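Local coordinates for protein putative dehydrogenase (Amycolatopsis orientalis, PDB 5A9T) that reduces cyclic imines to amines with NADPH as an imine reductase, working as a dimer whose subunits each join a Rossmann-type domain to a helical domain, at residues K220-A223 with P224-D227. Sequence-based numbering, arbitrary orientation.
Sequences KAEA and PTID
Glu222 and Thr225 meet through matching first torsions: CG of Glu222 (chi1 -63°) and OG1 of Thr225 (chi1 -60°) both lie anti to their own carbonyl carbon, beside the backbone N, and a bend at chi2 folds the Glu222 chain so that the two side chains run alongside, pointing the same way. Glu222 OE1 stands 4.1 Å from Thr225 CB. One water spans the polar ends, donating to Glu222 OE1 at 3.2 Å and lying 2.8 Å from Thr225 OG1. Near the end of helix 199-228, Pro224 kinks the backbone: its CD sits where an amide hydrogen would be, 3.7 Å from Lys220 O. The N atoms of Pro224 and Thr225 make no bond to the preceding turn; i to i+4 bonding returns with Ile226 N to Glu222 O (3.0 Å) and Asp227 N to Ala223 O (3.1 Å). Ile226 CG1 comes to 3.5 Å from Glu222 O, and its side chain also packs on Tyr283 and Arg290. Lys220, Ala221, Ala223 and Ile226 belong to a calcium site of this protein, with no ion bound there in this chain. Lys220 NZ forms a salt bridge with Asp208 of the second subunit, while the Asp227 carboxylate accepts the backbone N-H groups of Ala199 and Ala200 of that subunit, consistent with capping its helix start. The kink thus costs two backbone bonds, while flanking charged side chains tie this helix end into the dimer.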
loop_
_atom_site.group_PDB
_atom_site.type_symbol
_atom_site.label_atom_id
_atom_site.label_comp_id
_atom_site.label_asym_id
_atom_site.label_seq_id
_atom_site.Cartn_x
_atom_site.Cartn_y
_atom_site.Cartn_z
ATOM N N LYS A 220 1.286 -2.569 -11.252
ATOM C CA LYS A 220 0.919 -2.257 -12.661
ATOM C C LYS A 220 1.690 -3.141 -13.613
ATOM O O LYS A 220 1.134 -3.614 -14.662
ATOM C CB LYS A 220 1.101 -0.777 -12.986
ATOM C CG LYS A 220 0.004 0.050 -12.367
ATOM C CD LYS A 220 0.367 1.523 -12.278
ATOM C CE LYS A 220 0.488 2.171 -13.642
ATOM N NZ LYS A 220 -0.841 2.273 -14.268
ATOM N N ALA A 221 2.962 -3.367 -13.330
ATOM C CA ALA A 221 3.812 -4.156 -14.243
ATOM C C ALA A 221 3.470 -5.624 -14.211
ATOM O O ALA A 221 3.892 -6.390 -15.111
ATOM C CB ALA A 221 5.272 -3.974 -13.905
ATOM N N GLU A 222 2.874 -6.103 -13.122
ATOM C CA GLU A 222 2.639 -7.500 -12.821
ATOM C C GLU A 222 1.222 -7.967 -13.061
ATOM O O GLU A 222 0.894 -9.145 -13.200
ATOM C CB GLU A 222 3.082 -7.909 -11.405
ATOM C CG GLU A 222 4.546 -7.747 -11.219
ATOM C CD GLU A 222 5.417 -8.785 -11.915
ATOM O OE1 GLU A 222 4.920 -9.779 -12.462
ATOM O OE2 GLU A 222 6.675 -8.533 -11.903
ATOM N N ALA A 223 0.281 -7.016 -13.137
ATOM C CA ALA A 223 -1.145 -7.409 -13.165
ATOM C C ALA A 223 -1.523 -8.258 -14.413
ATOM O O ALA A 223 -2.243 -9.209 -14.285
ATOM C CB ALA A 223 -2.060 -6.185 -12.948
ATOM N N PRO A 224 -0.994 -7.902 -15.644
ATOM C CA PRO A 224 -1.348 -8.798 -16.780
ATOM C C PRO A 224 -0.816 -10.189 -16.589
ATOM O O PRO A 224 -1.447 -11.129 -17.117
ATOM C CB PRO A 224 -0.731 -8.055 -17.996
ATOM C CG PRO A 224 -0.746 -6.635 -17.596
ATOM C CD PRO A 224 -0.370 -6.654 -16.093
ATOM N N THR A 225 0.325 -10.346 -15.932
ATOM C CA THR A 225 0.877 -11.665 -15.671
ATOM C C THR A 225 0.002 -12.480 -14.679
ATOM O O THR A 225 -0.311 -13.663 -14.816
ATOM C CB THR A 225 2.334 -11.544 -15.158
ATOM O OG1 THR A 225 3.083 -10.903 -16.151
ATOM C CG2 THR A 225 2.945 -12.905 -14.931
ATOM N N ILE A 226 -0.585 -11.764 -13.691
ATOM C CA ILE A 226 -1.573 -12.344 -12.819
ATOM C C ILE A 226 -2.752 -12.911 -13.539
ATOM O O ILE A 226 -3.210 -14.050 -13.345
ATOM C CB ILE A 226 -1.943 -11.385 -11.646
ATOM C CG1 ILE A 226 -0.742 -11.108 -10.738
ATOM C CG2 ILE A 226 -3.173 -11.932 -10.938
ATOM C CD1 ILE A 226 -0.933 -9.908 -9.857
ATOM N N ASP A 227 -3.313 -12.099 -14.441
ATOM C CA ASP A 227 -4.464 -12.514 -15.193
ATOM C C ASP A 227 -4.155 -13.689 -16.148
ATOM O O ASP A 227 -4.996 -14.552 -16.346
ATOM C CB ASP A 227 -4.986 -11.324 -16.016
ATOM C CG ASP A 227 -5.573 -10.270 -15.143
ATOM O OD1 ASP A 227 -6.197 -10.702 -14.097
ATOM O OD2 ASP A 227 -5.460 -9.039 -15.476
HETATM O O HOH W 1 5.748 -10.729 -15.400
#